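Local coordinates for protein pyroglutamyl-peptidase I (Fervidobacterium islandicum, PDB 6LTQ) that probably removes pyroglutamyl groups from the N-termini of peptides as a cysteine peptidase of a thermophilic, keratin-degrading bacterium, at residues Y125-K130 and H175-H180; E28-S33 and L184-A189; N98-K103 and V115-N120. All coordinates share one frame; numbering follows the deposited sequence.

Contact 1: Y125-K130 and H175-H180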
loop_
_atom_site.group_PDB
_atom_site.type_symbol
_atom_site.label_atom_id
_atom_site.label_comp_id
_atom_site.label_asym_id
_atom_site.label_seq_id
_atom_site.Cartn_x
_atom_site.Cartn_y
_atom_site.Cartn_z
ATOM N N TYR D 125 22.367 0.807 16.508
ATOM C CA TYR D 125 23.277 1.832 16.030
ATOM C C TYR D 125 22.619 2.602 14.897
ATOM O O TYR D 125 21.869 2.039 14.096
ATOM C CB TYR D 125 24.606 1.246 15.499
ATOM C CG TYR D 125 25.532 0.703 16.564
ATOM C CD1 TYR D 125 26.452 1.528 17.186
ATOM C CD2 TYR D 125 25.481 -0.635 16.942
ATOM C CE1 TYR D 125 27.304 1.039 18.161
ATOM C CE2 TYR D 125 26.332 -1.139 17.917
ATOM C CZ TYR D 125 27.240 -0.290 18.524
ATOM O OH TYR D 125 28.100 -0.773 19.491
ATOM N N MET D 126 22.912 3.886 14.818
ATOM C CA MET D 126 22.615 4.622 13.601
ATOM C C MET D 126 23.902 4.818 12.824
ATOM O O MET D 126 24.970 4.947 13.426
ATOM C CB MET D 126 21.983 5.984 13.906
ATOM C CG MET D 126 20.492 5.898 14.226
ATOM S SD MET D 126 19.721 7.502 14.509
ATOM C CE MET D 126 20.256 7.841 16.199
ATOM N N THR D 127 23.801 4.827 11.487
ATOM C CA THR D 127 24.963 5.171 10.668
ATOM C C THR D 127 25.426 6.589 10.971
ATOM O O THR D 127 24.641 7.466 11.346
ATOM C CB THR D 127 24.671 5.058 9.160
ATOM O OG1 THR D 127 25.880 5.322 8.423
ATOM C CG2 THR D 127 23.626 6.095 8.731
ATOM N N ARG D 128 26.733 6.802 10.839
ATOM C CA ARG D 128 27.285 8.139 10.922
ATOM C C ARG D 128 27.493 8.763 9.555
ATOM O O ARG D 128 27.880 9.932 9.477
ATOM C CB ARG D 128 28.603 8.120 11.707
ATOM C CG ARG D 128 28.495 7.383 13.036
ATOM C CD ARG D 128 29.790 7.490 13.848
ATOM N NE ARG D 128 30.928 6.863 13.178
ATOM C CZ ARG D 128 31.973 7.531 12.692
ATOM N NH1 ARG D 128 32.031 8.859 12.784
ATOM N NH2 ARG D 128 32.960 6.871 12.099
ATOM N N VAL D 129 27.221 8.020 8.482
ATOM C CA VAL D 129 27.237 8.590 7.138
ATOM C C VAL D 129 26.134 9.636 7.032
ATOM O O VAL D 129 25.068 9.515 7.654
ATOM C CB VAL D 129 27.053 7.468 6.091
ATOM C CG1 VAL D 129 26.976 8.010 4.665
ATOM C CG2 VAL D 129 28.155 6.418 6.217
ATOM N N LYS D 130 26.388 10.682 6.245
ATOM C CA LYS D 130 25.421 11.762 6.049
ATOM C C LYS D 130 24.303 11.254 5.140
ATOM O O LYS D 130 24.260 11.509 3.936
ATOM C CB LYS D 130 26.099 12.988 5.469
ATOM C CG LYS D 130 27.215 13.537 6.349
ATOM C CD LYS D 130 27.939 14.661 5.635
ATOM C CE LYS D 130 27.167 15.969 5.749
ATOM N NZ LYS D 130 27.656 16.817 6.877
ATOM N N HIS D 175 33.132 3.690 8.756
ATOM C CA HIS D 175 31.740 3.998 8.468
ATOM C C HIS D 175 31.065 2.769 7.882
ATOM O O HIS D 175 31.706 1.905 7.274
ATOM C CB HIS D 175 31.618 5.176 7.488
ATOM C CG HIS D 175 31.757 6.536 8.108
ATOM N ND1 HIS D 175 30.852 7.032 9.023
ATOM C CD2 HIS D 175 32.650 7.533 7.888
ATOM C CE1 HIS D 175 31.200 8.258 9.366
ATOM N NE2 HIS D 175 32.285 8.589 8.687
ATOM N N ALA D 176 29.757 2.697 8.062
ATOM C CA ALA D 176 28.983 1.689 7.374
ATOM C C ALA D 176 27.642 2.292 6.989
ATOM O O ALA D 176 27.096 3.128 7.718
ATOM C CB ALA D 176 28.789 0.459 8.241
ATOM N N LEU D 177 27.161 1.896 5.809
ATOM C CA LEU D 177 25.838 2.266 5.312
ATOM C C LEU D 177 25.220 1.036 4.657
ATOM O O LEU D 177 25.914 0.281 3.960
ATOM C CB LEU D 177 25.924 3.437 4.315
ATOM C CG LEU D 177 24.632 3.929 3.636
ATOM C CD1 LEU D 177 23.614 4.490 4.657
ATOM C CD2 LEU D 177 24.936 4.962 2.578
ATOM N N PHE D 178 23.922 0.812 4.887
ATOM C CA PHE D 178 23.208 -0.275 4.231
ATOM C C PHE D 178 22.210 0.315 3.241
ATOM O O PHE D 178 21.474 1.248 3.578
ATOM C CB PHE D 178 22.487 -1.186 5.228
ATOM C CG PHE D 178 22.099 -2.495 4.627
ATOM C CD1 PHE D 178 21.020 -2.583 3.744
ATOM C CD2 PHE D 178 22.852 -3.630 4.867
ATOM C CE1 PHE D 178 20.695 -3.782 3.132
ATOM C CE2 PHE D 178 22.527 -4.829 4.263
ATOM C CZ PHE D 178 21.455 -4.907 3.393
ATOM N N VAL D 179 22.193 -0.217 2.023
ATOM C CA VAL D 179 21.298 0.251 0.958
ATOM C C VAL D 179 20.419 -0.929 0.563
ATOM O O VAL D 179 20.923 -1.957 0.092
ATOM C CB VAL D 179 22.066 0.808 -0.248
ATOM C CG1 VAL D 179 21.077 1.330 -1.300
ATOM C CG2 VAL D 179 22.999 1.937 0.185
ATOM N N HIS D 180 19.130 -0.845 0.889
ATOM C CA HIS D 180 18.153 -1.792 0.392
ATOM C C HIS D 180 17.703 -1.432 -1.016
ATOM O O HIS D 180 17.568 -0.258 -1.370
ATOM C CB HIS D 180 16.950 -1.875 1.328
ATOM C CG HIS D 180 17.042 -2.998 2.316
ATOM N ND1 HIS D 180 16.792 -2.832 3.660
ATOM C CD2 HIS D 180 17.394 -4.301 2.159
ATOM C CE1 HIS D 180 16.945 -3.987 4.285
ATOM N NE2 HIS D 180 17.322 -4.894 3.400
HETATM O O HOH W 1 29.063 5.052 10.018
#

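Contact 2: E28-S33 and L184-A189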
loop_
_atom_site.group_PDB
_atom_site.type_symbol
_atom_site.label_atom_id
_atom_site.label_comp_id
_atom_site.label_asym_id
_atom_site.label_seq_id
_atom_site.Cartn_x
_atom_site.Cartn_y
_atom_site.Cartn_z
ATOM N N GLU D 28 13.969 -17.009 -4.783
ATOM C CA GLU D 28 14.419 -16.250 -5.942
ATOM C C GLU D 28 15.628 -16.923 -6.585
ATOM O O GLU D 28 16.417 -17.592 -5.917
ATOM C CB GLU D 28 14.765 -14.812 -5.539
ATOM C CG GLU D 28 13.582 -14.023 -4.951
ATOM C CD GLU D 28 12.500 -13.705 -5.989
ATOM O OE1 GLU D 28 12.831 -13.583 -7.196
ATOM O OE2 GLU D 28 11.313 -13.583 -5.593
ATOM N N LYS D 29 15.778 -16.736 -7.895
ATOM C CA LYS D 29 16.962 -17.227 -8.588
ATOM C C LYS D 29 18.033 -16.160 -8.743
ATOM O O LYS D 29 19.142 -16.467 -9.185
ATOM C CB LYS D 29 16.586 -17.793 -9.964
ATOM C CG LYS D 29 15.370 -17.137 -10.604
ATOM C CD LYS D 29 14.961 -17.833 -11.905
ATOM C CE LYS D 29 15.889 -17.459 -13.054
ATOM N NZ LYS D 29 15.242 -17.639 -14.388
ATOM N N VAL D 30 17.720 -14.908 -8.422
ATOM C CA VAL D 30 18.676 -13.817 -8.510
ATOM C C VAL D 30 18.500 -12.927 -7.280
ATOM O O VAL D 30 17.493 -12.991 -6.574
ATOM C CB VAL D 30 18.497 -12.997 -9.813
ATOM C CG1 VAL D 30 17.265 -12.109 -9.731
ATOM C CG2 VAL D 30 19.703 -12.164 -10.083
ATOM N N ASN D 31 19.503 -12.111 -7.030
ATOM C CA ASN D 31 19.453 -11.100 -5.982
ATOM C C ASN D 31 20.044 -9.819 -6.552
ATOM O O ASN D 31 21.197 -9.820 -7.009
ATOM C CB ASN D 31 20.219 -11.567 -4.741
ATOM C CG ASN D 31 20.031 -10.634 -3.543
ATOM O OD1 ASN D 31 19.997 -9.404 -3.694
ATOM N ND2 ASN D 31 19.955 -11.216 -2.343
ATOM N N PRO D 32 19.289 -8.709 -6.564
ATOM C CA PRO D 32 19.840 -7.470 -7.139
ATOM C C PRO D 32 21.144 -7.020 -6.498
ATOM O O PRO D 32 21.984 -6.431 -7.189
ATOM C CB PRO D 32 18.714 -6.440 -6.910
ATOM C CG PRO D 32 17.930 -6.990 -5.754
ATOM C CD PRO D 32 17.965 -8.489 -5.947
ATOM N N SER D 33 21.320 -7.214 -5.189
ATOM C CA SER D 33 22.591 -6.840 -4.568
ATOM C C SER D 33 23.760 -7.614 -5.184
ATOM O O SER D 33 24.805 -7.029 -5.483
ATOM C CB SER D 33 22.538 -7.015 -3.048
ATOM O OG SER D 33 22.291 -8.348 -2.650
ATOM N N LEU D 184 14.324 -6.579 -8.958
ATOM C CA LEU D 184 14.477 -6.376 -10.387
ATOM C C LEU D 184 13.154 -6.675 -11.092
ATOM O O LEU D 184 12.361 -7.495 -10.618
ATOM C CB LEU D 184 15.574 -7.286 -10.966
ATOM C CG LEU D 184 16.993 -7.064 -10.427
ATOM C CD1 LEU D 184 17.921 -8.180 -10.937
ATOM C CD2 LEU D 184 17.556 -5.696 -10.805
ATOM N N PRO D 185 12.899 -6.036 -12.233
ATOM C CA PRO D 185 11.654 -6.334 -12.964
ATOM C C PRO D 185 11.480 -7.820 -13.261
ATOM O O PRO D 185 10.361 -8.345 -13.141
ATOM C CB PRO D 185 11.791 -5.498 -14.238
ATOM C CG PRO D 185 12.715 -4.375 -13.851
ATOM C CD PRO D 185 13.699 -4.983 -12.875
ATOM N N GLU D 186 12.565 -8.538 -13.570
ATOM C CA GLU D 186 12.414 -9.969 -13.850
ATOM C C GLU D 186 11.910 -10.751 -12.637
ATOM O O GLU D 186 11.242 -11.783 -12.798
ATOM C CB GLU D 186 13.737 -10.544 -14.339
ATOM C CG GLU D 186 14.828 -10.480 -13.306
ATOM C CD GLU D 186 16.195 -10.625 -13.921
ATOM O OE1 GLU D 186 16.735 -11.756 -13.893
ATOM O OE2 GLU D 186 16.718 -9.613 -14.439
ATOM N N GLN D 187 12.198 -10.275 -11.418
ATOM C CA GLN D 187 11.706 -10.954 -10.218
ATOM C C GLN D 187 10.218 -10.717 -9.999
ATOM O O GLN D 187 9.548 -11.547 -9.375
ATOM C CB GLN D 187 12.468 -10.491 -8.969
ATOM C CG GLN D 187 13.971 -10.791 -9.020
ATOM C CD GLN D 187 14.724 -10.263 -7.812
ATOM O OE1 GLN D 187 15.097 -9.090 -7.769
ATOM N NE2 GLN D 187 14.958 -11.138 -6.820
ATOM N N VAL D 188 9.694 -9.575 -10.447
ATOM C CA VAL D 188 8.256 -9.350 -10.306
ATOM C C VAL D 188 7.512 -10.030 -11.440
ATOM O O VAL D 188 6.380 -10.494 -11.260
ATOM C CB VAL D 188 7.941 -7.846 -10.241
ATOM C CG1 VAL D 188 6.411 -7.577 -10.273
ATOM C CG2 VAL D 188 8.562 -7.235 -8.971
ATOM N N ALA D 189 8.137 -10.120 -12.612
ATOM C CA ALA D 189 7.457 -10.696 -13.768
ATOM C C ALA D 189 7.032 -12.151 -13.543
ATOM O O ALA D 189 6.097 -12.617 -14.203
ATOM C CB ALA D 189 8.353 -10.562 -14.993
#

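Contact 3: N98-K103 and V115-N120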
loop_
_atom_site.group_PDB
_atom_site.type_symbol
_atom_site.label_atom_id
_atom_site.label_comp_id
_atom_site.label_asym_id
_atom_site.label_seq_id
_atom_site.Cartn_x
_atom_site.Cartn_y
_atom_site.Cartn_z
ATOM N N ASN D 98 19.902 -4.591 17.389
ATOM C CA ASN D 98 20.578 -5.764 17.955
ATOM C C ASN D 98 19.599 -6.927 18.132
ATOM O O ASN D 98 19.303 -7.371 19.241
ATOM C CB ASN D 98 21.227 -5.378 19.276
ATOM C CG ASN D 98 22.130 -6.473 19.829
ATOM O OD1 ASN D 98 22.469 -7.431 19.133
ATOM N ND2 ASN D 98 22.516 -6.332 21.087
ATOM N N LEU D 99 19.107 -7.449 17.003
ATOM C CA LEU D 99 18.053 -8.454 17.081
ATOM C C LEU D 99 18.014 -9.302 15.823
ATOM O O LEU D 99 18.000 -8.759 14.718
ATOM C CB LEU D 99 16.674 -7.789 17.277
ATOM C CG LEU D 99 15.591 -8.756 17.738
ATOM C CD1 LEU D 99 15.898 -9.180 19.174
ATOM C CD2 LEU D 99 14.197 -8.136 17.636
ATOM N N LEU D 100 17.947 -10.621 16.001
ATOM C CA LEU D 100 17.565 -11.554 14.950
ATOM C C LEU D 100 16.153 -12.036 15.230
ATOM O O LEU D 100 15.892 -12.622 16.289
ATOM C CB LEU D 100 18.520 -12.743 14.880
ATOM C CG LEU D 100 19.998 -12.396 14.935
ATOM C CD1 LEU D 100 20.816 -13.661 15.200
ATOM C CD2 LEU D 100 20.443 -11.747 13.643
ATOM N N ASP D 101 15.253 -11.836 14.272
ATOM C CA ASP D 101 13.869 -12.242 14.490
ATOM C C ASP D 101 13.173 -12.401 13.148
ATOM O O ASP D 101 12.899 -11.404 12.471
ATOM C CB ASP D 101 13.143 -11.224 15.350
ATOM C CG ASP D 101 11.839 -11.754 15.871
ATOM O OD1 ASP D 101 11.880 -12.794 16.554
ATOM O OD2 ASP D 101 10.778 -11.162 15.587
ATOM N N SER D 102 12.839 -13.638 12.797
ATOM C CA SER D 102 12.016 -13.888 11.623
ATOM C C SER D 102 11.459 -15.301 11.705
ATOM O O SER D 102 12.092 -16.200 12.262
ATOM C CB SER D 102 12.818 -13.701 10.325
ATOM O OG SER D 102 12.052 -14.066 9.190
ATOM N N LYS D 103 10.250 -15.477 11.184
ATOM C CA LYS D 103 9.718 -16.823 11.086
ATOM C C LYS D 103 10.348 -17.572 9.927
ATOM O O LYS D 103 10.289 -18.806 9.897
ATOM C CB LYS D 103 8.189 -16.838 10.935
ATOM C CG LYS D 103 7.345 -16.240 12.074
ATOM C CD LYS D 103 7.530 -14.733 12.222
ATOM C CE LYS D 103 7.540 -14.037 10.865
ATOM N NZ LYS D 103 7.897 -12.599 10.951
ATOM N N VAL D 115 16.653 -13.053 19.146
ATOM C CA VAL D 115 18.011 -13.347 19.577
ATOM C C VAL D 115 18.833 -12.079 19.426
ATOM O O VAL D 115 18.802 -11.437 18.370
ATOM C CB VAL D 115 18.616 -14.489 18.742
ATOM C CG1 VAL D 115 20.006 -14.865 19.247
ATOM C CG2 VAL D 115 17.686 -15.681 18.736
ATOM N N SER D 116 19.579 -11.729 20.470
ATOM C CA SER D 116 20.540 -10.644 20.339
ATOM C C SER D 116 21.602 -11.032 19.320
ATOM O O SER D 116 21.937 -12.210 19.161
ATOM C CB SER D 116 21.211 -10.334 21.675
ATOM O OG SER D 116 20.340 -9.638 22.539
ATOM N N ILE D 117 22.111 -10.032 18.607
ATOM C CA ILE D 117 23.269 -10.252 17.744
ATOM C C ILE D 117 24.547 -10.267 18.568
ATOM O O ILE D 117 25.336 -11.217 18.501
ATOM C CB ILE D 117 23.326 -9.175 16.643
ATOM C CG1 ILE D 117 22.081 -9.246 15.756
ATOM C CG2 ILE D 117 24.611 -9.293 15.832
ATOM C CD1 ILE D 117 21.990 -8.092 14.758
ATOM N N ILE D 118 24.756 -9.220 19.359
ATOM C CA ILE D 118 25.909 -9.075 20.235
ATOM C C ILE D 118 25.382 -8.960 21.652
ATOM O O ILE D 118 24.747 -7.956 22.002
ATOM C CB ILE D 118 26.755 -7.851 19.870
ATOM C CG1 ILE D 118 27.356 -8.034 18.480
ATOM C CG2 ILE D 118 27.792 -7.555 20.962
ATOM C CD1 ILE D 118 28.157 -9.296 18.328
ATOM N N ASP D 119 25.666 -9.968 22.475
ATOM C CA ASP D 119 25.251 -9.951 23.871
ATOM C C ASP D 119 25.767 -8.700 24.564
ATOM O O ASP D 119 26.964 -8.397 24.527
ATOM C CB ASP D 119 25.759 -11.203 24.584
ATOM C CG ASP D 119 24.986 -12.444 24.192
ATOM O OD1 ASP D 119 23.746 -12.353 24.073
ATOM O OD2 ASP D 119 25.617 -13.504 23.994
ATOM N N ASN D 120 24.851 -7.973 25.197
ATOM C CA ASN D 120 25.142 -6.695 25.841
ATOM C C ASN D 120 25.801 -5.691 24.893
ATOM O O ASN D 120 26.558 -4.817 25.331
ATOM C CB ASN D 120 26.012 -6.906 27.088
ATOM C CG ASN D 120 25.417 -7.934 28.038
ATOM O OD1 ASN D 120 25.994 -8.994 28.267
ATOM N ND2 ASN D 120 24.246 -7.621 28.593
HETATM O O HOH W 2 19.249 -7.227 21.845
#

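Contact 1: Y125-K130 and H175-H180
The guanidinium of R128 lies on one face of the H175 imidazole, the planes 19° apart and the centres 4.1 Å from each other. The stack sits at the start of strand 175-181 of the mixed sheet, where an ST turn in the loop after strand 124-126 abuts it. The overlap is offset: NH2 sits over the rim of the ring, and H175 CE1 stands 3.3 Å above the guanidinium plane. At the edge of the same ring, in its plane, are R128 CB and a water. That water bridges the segments, lying 2.8 Å from H175 ND1 and accepting from the backbone N of both R128 and A176. A further bond, from R128 NH2 to K174 O, holds the guanidinium at the start of the strand.

T127 heads the turn, and its hydroxyl ties it to the strand: OG1, anti to its backbone N (chi1 -176°), donates to A176 O at 2.6 Å. V129 N closes the turn on the same OG1 at 3.0 Å. The hydroxyl thus acts as donor and acceptor at once.

Further along the strand, H180 bonds to E93 and to the oxidised cysteine OCS156, the arrangement expected of the Glu-Cys-His catalytic triad of this family. Back at the turn, V129 CG2 fills the angle between strand and loop, 3.9 Å from H175 CB and 4.2 Å from L177 CB.

Contact 2: E28-S33 and L184-A189
Q187 reaches across to V30, P32 and E28, its side chain extended beyond CG and crossing each at about a right angle. V30 CG1 rests against the aliphatic part, 3.6 Å from Q187 CG, while P32 CD comes to 3.5 Å from Q187 OE1. The other branch of the amide turns to the acid: NE2 donates to E28 OE1 at 3.3 Å, meeting the oxygen from above the carboxylate plane, a long bond. NE2 also bonds to Q83 on strand 77-83.

Q187 OE1 accepts from L184 N at 2.9 Å. L184 is the N-cap of helix 185-189, so this is the one bond of a capping box that a leucine there allows, and it fixes the amide's rotation. P32 CB packs on L184 CG, 4.0 Å away, beside helix 203-215. N31 caps the facing helix 32-40, its OD1 accepting from S33 N and S33 OG, so two helix starts meet here.

Both ends of the Q187 amide are engaged, OE1 with its own helix, NE2 with other parts of the same chain. The salt bridge from E28 OE2 to K191, which also bonds to Q187 O, would favour a charged carboxylate at this junction.

Contact 3: N98-K103 and V115-N120
N98 OD1 accepts two backbone hydrogen bonds from consecutive residues of the facing loop, from I117 N at 2.7 Å and from I118 N at 2.9 Å. The second is nearly straight (165°), the first clearly bent (130°). The other branch of the same amide works in the opposite sense: N98 ND2 donates to I118 O, again at 2.9 Å, with that oxygen in the amide plane. CG lies anti to the backbone N (chi1 -171°), and from there the amide reads three backbone groups of I117 and I118, holding the chain where it turns away. A water adds a link, donating to N98 O at 2.6 Å and also bonding to S116 OG.

Two residues on, the backbones themselves pair. L100 N donates to V115 O at 2.6 Å and V115 N returns a bond to L100 O, making one antiparallel hydrogen-bonded pair, a single bridge. It closes a 14-residue excursion within the long connection between strands 90-97 and 124-126, which are themselves antiparallel neighbours in the sheet. N98 also bonds through its backbone to D123, close to where strand 124-126 begins.

Outside this polar core the packing is mostly aliphatic. L100 CD2 meets I117 CG1 at 3.7 Å, the two side chains crossing at about a right angle, and I117 CD1 packs over the backbone, 3.7 Å from L99 N. N98 and I117 both touch Y161 of helix 158-170. L99 packs on R94 of the second subunit, while D101 OD2 forms a salt bridge with K132 of that subunit.

Overall arrangement
Along the chain contact 3 closes before contact 1 opens, and both are nested inside the long loop closed by contact 2. Contacts 1 and 3 share the region around strand 124-126 and helix 158-170; their centres are 19 Å apart, their nearest atoms about 6 Å, and both border the second subunit. Contact 2 lies on the opposite side of the chain's centre from contact 1, 24 Å between centres, and next to the third subunit. Strand 175-181 leads from contact 1 to helix 185-189 of contact 2, with H180, probably catalytic, at the end of contact 1's strand segment. Contacts around the sheet thus border both the strand that carries this histidine and the subunit interfaces.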